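Local coordinates for endopolygalacturonase (Chondrostereum purpureum, PDB 1K5C), which probably hydrolyses internal 1,4-alpha-D-galacturonosyl links of pectic polygalacturonate, as a family 28 glycoside hydrolase, at residues A142-N147 with K170-C175; D153-S158 with V162-C167. All blocks are in the same frame, centred on the assembly; numbering follows the deposited sequence.

Contact 1: A142-N147 with K170-C175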
loop_
_atom_site.group_PDB
_atom_site.type_symbol
_atom_site.label_atom_id
_atom_site.label_comp_id
_atom_site.label_asym_id
_atom_site.label_seq_id
_atom_site.Cartn_x
_atom_site.Cartn_y
_atom_site.Cartn_z
ATOM N N ALA A 142 -3.550 7.457 15.218
ATOM C CA ALA A 142 -3.184 7.306 16.612
ATOM C C ALA A 142 -1.790 6.729 16.753
ATOM O O ALA A 142 -1.128 6.913 17.806
ATOM C CB ALA A 142 -4.225 6.416 17.310
ATOM N N GLY A 143 -1.312 5.982 15.757
ATOM C CA GLY A 143 0.038 5.401 15.776
ATOM C C GLY A 143 1.153 6.450 15.746
ATOM O O GLY A 143 2.317 6.092 15.982
ATOM N N ASP A 144 0.839 7.705 15.444
ATOM C CA ASP A 144 1.870 8.731 15.464
ATOM C C ASP A 144 2.338 9.011 16.871
ATOM O O ASP A 144 3.472 9.477 17.100
ATOM C CB ASP A 144 1.358 10.043 14.873
ATOM C CG ASP A 144 1.236 10.078 13.362
ATOM O OD1 ASP A 144 1.456 9.054 12.714
ATOM O OD2 ASP A 144 0.956 11.200 12.853
ATOM N N THR A 145 1.476 8.825 17.865
ATOM C CA THR A 145 1.786 9.198 19.277
ATOM C C THR A 145 2.980 8.411 19.745
ATOM O O THR A 145 3.006 7.164 19.696
ATOM C CB THR A 145 0.554 8.935 20.166
ATOM O OG1 THR A 145 -0.523 9.756 19.676
ATOM C CG2 THR A 145 0.887 9.312 21.622
ATOM N N LYS A 146 4.058 9.143 20.141
ATOM C CA LYS A 146 5.306 8.558 20.599
ATOM C C LYS A 146 5.886 7.639 19.533
ATOM O O LYS A 146 6.736 6.760 19.868
ATOM C CB LYS A 146 5.161 7.890 21.953
ATOM C CG LYS A 146 4.813 8.847 23.062
ATOM C CD LYS A 146 4.700 8.177 24.392
ATOM C CE LYS A 146 4.780 6.667 24.431
ATOM N N ASN A 147 5.524 7.834 18.244
ATOM C CA ASN A 147 6.070 7.005 17.179
ATOM C C ASN A 147 5.932 5.500 17.490
ATOM O O ASN A 147 6.739 4.677 17.070
ATOM C CB ASN A 147 7.513 7.356 16.788
ATOM C CG ASN A 147 7.620 8.785 16.284
ATOM O OD1 ASN A 147 8.416 9.532 16.794
ATOM N ND2 ASN A 147 6.807 9.208 15.306
ATOM N N LYS A 170 -3.693 7.338 6.722
ATOM C CA LYS A 170 -2.977 8.094 7.756
ATOM C C LYS A 170 -2.209 7.041 8.569
ATOM O O LYS A 170 -2.823 6.244 9.289
ATOM C CB LYS A 170 -3.962 8.828 8.675
ATOM C CG LYS A 170 -4.863 9.823 7.896
ATOM C CD LYS A 170 -5.887 10.449 8.839
ATOM C CE LYS A 170 -6.748 11.476 8.060
ATOM N NZ LYS A 170 -7.871 11.880 8.970
ATOM N N ASN A 171 -0.885 7.002 8.420
ATOM C CA ASN A 171 -0.162 5.867 8.990
ATOM C C ASN A 171 1.299 6.225 9.233
ATOM O O ASN A 171 1.637 7.406 9.325
ATOM C CB ASN A 171 -0.332 4.610 8.096
ATOM C CG ASN A 171 0.449 4.765 6.820
ATOM O OD1 ASN A 171 0.844 5.892 6.457
ATOM N ND2 ASN A 171 0.652 3.661 6.093
ATOM N N GLN A 172 2.127 5.169 9.413
ATOM C CA GLN A 172 3.532 5.320 9.785
ATOM C C GLN A 172 4.447 4.543 8.837
ATOM O O GLN A 172 5.635 4.369 9.141
ATOM C CB GLN A 172 3.833 4.903 11.237
ATOM C CG GLN A 172 3.055 5.690 12.261
ATOM C CD GLN A 172 1.593 5.329 12.361
ATOM O OE1 GLN A 172 0.718 6.287 12.486
ATOM N NE2 GLN A 172 1.243 4.094 12.381
ATOM N N ASP A 173 3.934 4.055 7.720
ATOM C CA ASP A 173 4.766 3.321 6.754
ATOM C C ASP A 173 4.179 3.561 5.368
ATOM O O ASP A 173 3.452 4.539 5.156
ATOM C CB ASP A 173 4.911 1.821 7.165
ATOM C CG ASP A 173 6.217 1.208 6.681
ATOM O OD1 ASP A 173 6.409 1.103 5.453
ATOM O OD2 ASP A 173 7.041 0.834 7.528
ATOM N N ASP A 174 4.514 2.706 4.414
ATOM C CA ASP A 174 4.065 2.950 3.037
ATOM C C ASP A 174 2.555 3.156 3.007
ATOM O O ASP A 174 1.789 2.394 3.582
ATOM C CB ASP A 174 4.471 1.765 2.153
ATOM C CG ASP A 174 5.974 1.684 1.950
ATOM O OD1 ASP A 174 6.586 2.759 1.890
ATOM O OD2 ASP A 174 6.475 0.564 1.762
ATOM N N CYS A 175 2.128 4.161 2.244
ATOM C CA CYS A 175 0.698 4.347 1.977
ATOM C C CYS A 175 0.141 3.133 1.201
ATOM O O CYS A 175 -0.874 2.539 1.541
ATOM C CB CYS A 175 0.561 5.683 1.237
ATOM S SG CYS A 175 -1.135 6.143 0.912
HETATM O O HOH W 1 -0.391 9.364 10.458
#
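G143 and D144 meet Q172 in a polar contact between two loops, one following strand 130-139 and the other joining strand 162-170 to strand 176-179. The Q172 side chain, bent at its second torsion (chi2 74°), lays its end against the backbone of the short 3-10 turn: CD stands 3.6 Å from G143 C, and CG packs 3.8 Å from G143 O. The D144 carboxylate comes across the end of the Q172 amide with the two planes nearly perpendicular (89°). D144 OD1 lies 2.9 Å from Q172 OE1, but the amide is probably turned over in the model; turned back, it may donate a hydrogen bond to D144 OD1. A firmer link is water 1, which donates to D144 OD1 (2.9 Å) and to N171 O (3.0 Å), while D144 OD2 makes a salt bridge to R220. In the right-handed parallel beta-helix of this family such loops border the substrate cleft, and D173, next to Q172, binds galacturonate. Within 170-175, N171 ND2 bonds to D174 O at 3.0 Å, from well above the carbonyl plane; it also bonds to T152 O of the preceding loop. D174 N donates to the anti lone pair of D173 OD1 at 2.7 Å, which helps fix the turn of that carboxylate. With an alanine at Q172 the amide is gone, which would probably take away the packing against the G143 peptide and leave D144 linked to 170-175 mainly through water. D174 reaches on to K228 by a salt bridge, and C175 is disulfide-bonded to C191.

Contact 2: D153-S158 with V162-C167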
loop_
_atom_site.group_PDB
_atom_site.type_symbol
_atom_site.label_atom_id
_atom_site.label_comp_id
_atom_site.label_asym_id
_atom_site.label_seq_id
_atom_site.Cartn_x
_atom_site.Cartn_y
_atom_site.Cartn_z
ATOM N N ASP A 153 1.466 -0.285 7.044
ATOM C CA ASP A 153 1.200 -0.087 5.615
ATOM C C ASP A 153 -0.303 -0.003 5.358
ATOM O O ASP A 153 -1.090 -0.788 5.874
ATOM C CB ASP A 153 1.701 -1.283 4.782
ATOM C CG ASP A 153 3.167 -1.625 4.925
ATOM O OD1 ASP A 153 3.805 -1.271 5.939
ATOM O OD2 ASP A 153 3.672 -2.318 3.988
ATOM N N GLY A 154 -0.698 0.935 4.484
ATOM C CA GLY A 154 -2.124 1.030 4.148
ATOM C C GLY A 154 -2.610 -0.171 3.316
ATOM O O GLY A 154 -3.511 -0.915 3.746
ATOM N N PHE A 155 -1.983 -0.305 2.155
ATOM C CA PHE A 155 -2.319 -1.379 1.211
ATOM C C PHE A 155 -1.021 -2.057 0.780
ATOM O O PHE A 155 -0.116 -1.377 0.283
ATOM C CB PHE A 155 -2.985 -0.813 -0.072
ATOM C CG PHE A 155 -4.236 -0.016 0.214
ATOM C CD1 PHE A 155 -5.493 -0.652 0.297
ATOM C CD2 PHE A 155 -4.177 1.371 0.409
ATOM C CE1 PHE A 155 -6.625 0.103 0.570
ATOM C CE2 PHE A 155 -5.309 2.103 0.673
ATOM C CZ PHE A 155 -6.541 1.492 0.788
ATOM N N ASP A 156 -0.954 -3.377 0.959
ATOM C CA ASP A 156 0.145 -4.208 0.426
ATOM C C ASP A 156 -0.428 -5.044 -0.697
ATOM O O ASP A 156 -1.360 -5.821 -0.472
ATOM C CB ASP A 156 0.718 -5.103 1.529
ATOM C CG ASP A 156 1.429 -4.339 2.625
ATOM O OD1 ASP A 156 2.220 -3.396 2.208
ATOM O OD2 ASP A 156 1.301 -4.606 3.805
ATOM N N VAL A 157 0.095 -4.850 -1.912
ATOM C CA VAL A 157 -0.485 -5.476 -3.093
ATOM C C VAL A 157 0.465 -6.464 -3.719
ATOM O O VAL A 157 1.563 -6.100 -4.140
ATOM C CB VAL A 157 -0.886 -4.392 -4.136
ATOM C CG1 VAL A 157 -1.538 -5.051 -5.354
ATOM C CG2 VAL A 157 -1.820 -3.350 -3.499
ATOM N N SER A 158 0.006 -7.717 -3.823
ATOM C CA SER A 158 0.663 -8.799 -4.605
ATOM C C SER A 158 -0.443 -9.419 -5.454
ATOM O O SER A 158 -1.110 -10.360 -5.005
ATOM C CB SER A 158 1.377 -9.800 -3.727
ATOM O OG SER A 158 2.518 -9.213 -3.083
ATOM N N VAL A 162 -5.547 -4.668 -10.354
ATOM C CA VAL A 162 -6.060 -3.971 -9.168
ATOM C C VAL A 162 -6.154 -2.478 -9.415
ATOM O O VAL A 162 -5.224 -1.878 -9.993
ATOM C CB VAL A 162 -5.094 -4.254 -7.984
ATOM C CG1 VAL A 162 -5.400 -3.323 -6.795
ATOM C CG2 VAL A 162 -5.182 -5.701 -7.568
ATOM N N THR A 163 -7.243 -1.866 -8.930
ATOM C CA THR A 163 -7.366 -0.433 -8.877
ATOM C C THR A 163 -7.688 -0.031 -7.437
ATOM O O THR A 163 -8.629 -0.595 -6.862
ATOM C CB THR A 163 -8.488 0.071 -9.820
ATOM O OG1 THR A 163 -8.075 -0.307 -11.130
ATOM C CG2 THR A 163 -8.696 1.597 -9.701
ATOM N N ILE A 164 -6.932 0.918 -6.880
ATOM C CA ILE A 164 -7.183 1.472 -5.571
ATOM C C ILE A 164 -7.350 2.975 -5.779
ATOM O O ILE A 164 -6.399 3.628 -6.278
ATOM C CB ILE A 164 -6.023 1.143 -4.593
ATOM C CG1 ILE A 164 -5.983 -0.387 -4.376
ATOM C CG2 ILE A 164 -6.166 1.929 -3.296
ATOM C CD1 ILE A 164 -4.711 -0.883 -3.715
ATOM N N GLN A 165 -8.545 3.491 -5.467
ATOM C CA GLN A 165 -8.844 4.889 -5.833
ATOM C C GLN A 165 -9.665 5.518 -4.725
ATOM O O GLN A 165 -10.452 4.849 -4.016
ATOM C CB GLN A 165 -9.567 4.991 -7.167
ATOM C CG GLN A 165 -10.898 4.221 -7.222
ATOM C CD GLN A 165 -11.521 4.225 -8.624
ATOM O OE1 GLN A 165 -10.837 4.313 -9.612
ATOM N NE2 GLN A 165 -12.861 4.076 -8.640
ATOM N N ASN A 166 -9.517 6.863 -4.606
ATOM C CA ASN A 166 -10.350 7.634 -3.687
ATOM C C ASN A 166 -10.163 7.187 -2.222
ATOM O O ASN A 166 -11.059 7.433 -1.400
ATOM C CB ASN A 166 -11.861 7.618 -4.026
ATOM C CG ASN A 166 -12.080 7.994 -5.468
ATOM O OD1 ASN A 166 -11.508 8.950 -5.978
ATOM N ND2 ASN A 166 -12.930 7.230 -6.152
ATOM N N CYS A 167 -9.019 6.628 -1.885
ATOM C CA CYS A 167 -8.755 6.158 -0.518
ATOM C C CYS A 167 -7.960 7.196 0.261
ATOM O O CYS A 167 -7.362 8.143 -0.315
ATOM C CB CYS A 167 -8.010 4.826 -0.584
ATOM S SG CYS A 167 -8.992 3.459 -1.257
#
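I164 pushes its two branches against F155 and V157 in a largely apolar, buried contact between strands 155-158 and 162-165. CG2 is the bump that meets the aromatic surface: it sits almost over the centre of the F155 ring, 4.0 Å from the centroid and only 9° off the normal, a CH-pi contact. The other branch reaches CD1 into the hollow between the two inward residues of the facing strand, touching V157 CG2 tip to tip at 3.8 Å and F155 CB at 4.0 Å. I164 CG1 is anti to the carbonyl carbon (chi1 -65°), which splits the branches so that one covers the ring and the other fills the notch beside it. The F155 and I164 side chains run past each other in opposite senses. The strands are successive walls of one coil of the parallel beta-helix, facing each other across its interior; they run nearly antiparallel (165°) with axes 9.9 Å apart, too far for backbone pairing, so the contact between them is made by side chains. C167 lies against the far end of the ring: its SG is 3.7 Å from F155 CZ, approaching obliquely in a sulfur-aromatic contact, and its CB rests 3.9 Å from the same CZ. Beyond I164, V157 CG1 and V162 CG2 meet at 4.3 Å, near where the coil turns from one wall to the next. The neighbouring coils continue the same core: L133 touches both F155 and I164, and I176 both V157 and I164. F155 also packs on I122 and C167 on I136, while V162 meets V124 and T127.

How the contacts relate
Contact 2 is nested along the chain inside the loop that contact 1 closes, and their centres lie about 17 Å apart. Contact 2 belongs to the interior of the beta-helix, contact 1 to loops beside the substrate site. They join through 170-175 and 153-158: D174 O lies 3.0 Å from G154 N, and C175 O 3.1 Å from F155 N, both probable hydrogen bonds. D173 CB packs 3.5 Å from D153 OD1. Between nearest side-chain atoms, F155 is about 11 Å from D173, which binds galacturonate, whereas Q172 is about 6 Å from H195, probably an active-site residue, and about 8 Å from N151; both also bind galacturonate.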